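ABC transporter (Caldanaerobius, PDB 4G68) probably serves as the extracellular solute-binding component of an ABC transporter that takes up xylan-derived sugars in a thermophilic bacterium. Local coordinates at residues Leu157-Glu162 with Ala272-Gly277. Numbering follows the deposited sequence.
Sequences LYINKE and AAMYFG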
ATOM      1  N   LEU C 157       9.671  -3.741   6.401  1.00 19.51           N
ATOM      2  CA  LEU C 157       9.814  -3.891   7.846  1.00 18.59           C
ATOM      3  C   LEU C 157      10.570  -2.659   8.349  1.00 18.80           C
ATOM      4  O   LEU C 157      11.735  -2.414   7.981  1.00 19.33           O
ATOM      5  CB  LEU C 157      10.501  -5.238   8.227  1.00 18.02           C
ATOM      6  CG  LEU C 157      10.816  -5.547   9.719  1.00 17.26           C
ATOM      7  CD1 LEU C 157       9.590  -5.509  10.629  1.00 19.46           C
ATOM      8  CD2 LEU C 157      11.545  -6.879   9.827  1.00 17.90           C
ATOM      9  N   TYR C 158       9.922  -1.908   9.248  1.00 20.19           N
ATOM     10  CA  TYR C 158      10.540  -0.758   9.906  1.00 22.57           C
ATOM     11  C   TYR C 158      11.088  -1.202  11.242  1.00 22.83           C
ATOM     12  O   TYR C 158      10.379  -1.827  12.015  1.00 22.23           O
ATOM     13  CB  TYR C 158       9.501   0.347  10.134  1.00 21.04           C
ATOM     14  CG  TYR C 158       8.893   0.855   8.852  1.00 20.64           C
ATOM     15  CD1 TYR C 158       9.456   1.922   8.171  1.00 24.38           C
ATOM     16  CD2 TYR C 158       7.711   0.312   8.355  1.00 22.57           C
ATOM     17  CE1 TYR C 158       8.885   2.417   6.999  1.00 21.91           C
ATOM     18  CE2 TYR C 158       7.140   0.790   7.178  1.00 21.37           C
ATOM     19  CZ  TYR C 158       7.719   1.833   6.520  1.00 18.80           C
ATOM     20  OH  TYR C 158       7.116   2.296   5.368  1.00 19.27           O
ATOM     21  N   ILE C 159      12.362  -0.866  11.496  1.00 22.94           N
ATOM     22  CA  ILE C 159      13.088  -1.225  12.713  1.00 21.99           C
ATOM     23  C   ILE C 159      13.404   0.073  13.466  1.00 23.36           C
ATOM     24  O   ILE C 159      14.066   0.951  12.908  1.00 22.73           O
ATOM     25  CB  ILE C 159      14.447  -1.918  12.305  1.00 22.22           C
ATOM     26  CG1 ILE C 159      14.187  -3.135  11.445  1.00 22.08           C
ATOM     27  CG2 ILE C 159      15.374  -2.240  13.500  1.00 20.00           C
ATOM     28  CD1 ILE C 159      13.288  -4.107  12.165  1.00 24.17           C
ATOM     29  N   ASN C 160      12.930   0.209  14.704  1.00 25.15           N
ATOM     30  CA  ASN C 160      13.402   1.295  15.566  1.00 22.49           C
ATOM     31  C   ASN C 160      14.796   0.918  16.079  1.00 25.71           C
ATOM     32  O   ASN C 160      14.886   0.139  17.044  1.00 22.95           O
ATOM     33  CB  ASN C 160      12.446   1.504  16.757  1.00 22.44           C
ATOM     34  CG  ASN C 160      12.859   2.683  17.638  1.00 21.26           C
ATOM     35  OD1 ASN C 160      14.046   2.875  17.893  1.00 28.34           O
ATOM     36  ND2 ASN C 160      11.910   3.486  18.074  1.00 22.84           N
ATOM     37  N   LYS C 161      15.863   1.445  15.442  1.00 26.32           N
ATOM     38  CA  LYS C 161      17.254   1.052  15.776  1.00 29.69           C
ATOM     39  C   LYS C 161      17.579   1.310  17.249  1.00 26.35           C
ATOM     40  O   LYS C 161      18.322   0.530  17.872  1.00 28.20           O
ATOM     41  CB  LYS C 161      18.294   1.809  14.942  1.00 28.39           C
ATOM     42  CG  LYS C 161      18.197   1.650  13.410  1.00 36.61           C
ATOM     43  CD  LYS C 161      19.210   2.600  12.754  1.00 34.20           C
ATOM     44  CE  LYS C 161      18.837   2.978  11.331  1.00 42.06           C
ATOM     45  NZ  LYS C 161      19.545   4.158  10.720  1.00 42.67           N
ATOM     46  N   GLU C 162      17.029   2.393  17.789  1.00 28.54           N
ATOM     47  CA  GLU C 162      17.308   2.809  19.177  1.00 26.45           C
ATOM     48  C   GLU C 162      16.789   1.747  20.139  1.00 29.62           C
ATOM     49  O   GLU C 162      17.438   1.440  21.151  1.00 28.01           O
ATOM     50  CB  GLU C 162      16.656   4.133  19.509  1.00 30.27           C
ATOM     51  CG  GLU C 162      17.009   4.615  20.927  1.00 29.39           C
ATOM     52  CD  GLU C 162      16.385   5.963  21.236  1.00 34.99           C
ATOM     53  OE1 GLU C 162      17.097   6.981  21.077  1.00 36.04           O
ATOM     54  OE2 GLU C 162      15.191   5.998  21.623  1.00 30.88           O
ATOM     55  N   ALA C 272       6.951   1.020  20.014  1.00 27.47           N
ATOM     56  CA  ALA C 272       7.085  -0.391  19.541  1.00 26.58           C
ATOM     57  C   ALA C 272       8.404  -0.588  18.829  1.00 24.34           C
ATOM     58  O   ALA C 272       8.892   0.371  18.173  1.00 21.45           O
ATOM     59  CB  ALA C 272       5.933  -0.766  18.623  1.00 30.67           C
ATOM     60  N   ALA C 273       8.984  -1.801  18.978  1.00 20.11           N
ATOM     61  CA  ALA C 273      10.252  -2.206  18.248  1.00 22.61           C
ATOM     62  C   ALA C 273      10.141  -2.098  16.722  1.00 23.70           C
ATOM     63  O   ALA C 273      11.065  -1.523  16.092  1.00 21.82           O
ATOM     64  CB  ALA C 273      10.640  -3.646  18.596  1.00 22.56           C
ATOM     65  N   MET C 274       9.042  -2.685  16.164  1.00 19.25           N
ATOM     66  CA  MET C 274       8.786  -2.885  14.739  1.00 16.70           C
ATOM     67  C   MET C 274       7.376  -2.513  14.259  1.00 16.84           C
ATOM     68  O   MET C 274       6.466  -2.268  15.056  1.00 15.44           O
ATOM     69  CB  MET C 274       9.129  -4.346  14.249  1.00 19.66           C
ATOM     70  CG  MET C 274      10.446  -4.945  14.768  1.00 19.36           C
ATOM     71  SD  MET C 274      10.738  -6.711  14.457  1.00 14.18           S
ATOM     72  CE  MET C 274      11.397  -6.714  12.795  1.00 23.05           C
ATOM     73  N   TYR C 275       7.283  -2.288  12.931  1.00 18.47           N
ATOM     74  CA  TYR C 275       6.011  -2.062  12.193  1.00 20.77           C
ATOM     75  C   TYR C 275       6.233  -2.673  10.867  1.00 23.23           C
ATOM     76  O   TYR C 275       7.329  -2.515  10.278  1.00 21.05           O
ATOM     77  CB  TYR C 275       5.875  -0.648  11.907  1.00 20.08           C
ATOM     78  CG  TYR C 275       4.640  -0.189  11.255  1.00 24.88           C
ATOM     79  CD1 TYR C 275       3.585   0.331  12.018  1.00 24.95           C
ATOM     80  CD2 TYR C 275       4.543  -0.128   9.839  1.00 21.46           C
ATOM     81  CE1 TYR C 275       2.434   0.804  11.408  1.00 24.81           C
ATOM     82  CE2 TYR C 275       3.385   0.348   9.241  1.00 22.50           C
ATOM     83  CZ  TYR C 275       2.335   0.814  10.011  1.00 23.24           C
ATOM     84  OH  TYR C 275       1.165   1.266   9.384  1.00 19.12           O
ATOM     85  N   PHE C 276       5.182  -3.298  10.343  1.00 20.96           N
ATOM     86  CA  PHE C 276       5.297  -3.791   9.013  1.00 19.90           C
ATOM     87  C   PHE C 276       4.166  -3.319   8.104  1.00 20.93           C
ATOM     88  O   PHE C 276       3.009  -3.400   8.428  1.00 17.79           O
ATOM     89  CB  PHE C 276       5.388  -5.320   9.024  1.00 21.42           C
ATOM     90  CG  PHE C 276       5.402  -5.904   7.667  1.00 21.77           C
ATOM     91  CD1 PHE C 276       6.575  -5.927   6.933  1.00 21.93           C
ATOM     92  CD2 PHE C 276       4.226  -6.394   7.091  1.00 22.49           C
ATOM     93  CE1 PHE C 276       6.605  -6.408   5.642  1.00 18.49           C
ATOM     94  CE2 PHE C 276       4.248  -6.856   5.784  1.00 19.55           C
ATOM     95  CZ  PHE C 276       5.420  -6.881   5.084  1.00 21.35           C
ATOM     96  N   GLY C 277       4.521  -2.794   6.949  1.00 16.06           N
ATOM     97  CA  GLY C 277       3.418  -2.398   6.138  1.00 20.40           C
ATOM     98  C   GLY C 277       3.892  -1.844   4.856  1.00 17.21           C
ATOM     99  O   GLY C 277       4.928  -2.281   4.314  1.00 19.76           O
TER
HETATM  100  O   HOH W   1       9.400   2.926  17.452  1.00 16.27           O
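Y158 and Y275 face each other as an antiparallel hydrogen-bonded pair. Y158 N donates almost straight to Y275 O at 2.9 Å, while Y275 N returns a longer bond of 3.3 Å to Y158 O. Their side chains run alongside one another, with CD2 of Y158 3.5 Å from CD2 of Y275 and the ring planes inclined at 69°. Y275 O also lies at the edge of the Y158 ring, in its plane. Outside the pair, F285 meets both rings edge-to-face, and the hydroxyls of Y158 and Y275 are tied to G278 O and D281. On the face of L157, I159, M274 and F276 the packing is tight. The bend of M274 at chi3 (83°) brings its CE beside I159 CD1 at 3.3 Å; its still closer approach to L157 is too short to be trusted in detail. F164 of helix 161-166 touches both I159 and M274. An alanine in place of M274 would probably open a gap between L157, I159 and F164. Farther along, CD1 of F276 lies 4.2 Å from L157 CB.

Strand 144-160 pairs on its other edge with strand 297-300, which places the contact inside the mixed sheet of a periplasmic-binding-protein-like fold.

Contacts thin out toward N160, at the N-cap of helix 161-166, its OD1 accepting from L163 N. N160 N still bonds to A273 O at 2.9 Å, but its amide end reaches segment 272-277 through water: ND2 donates to a water that in turn donates to A272 O over 2.7 Å.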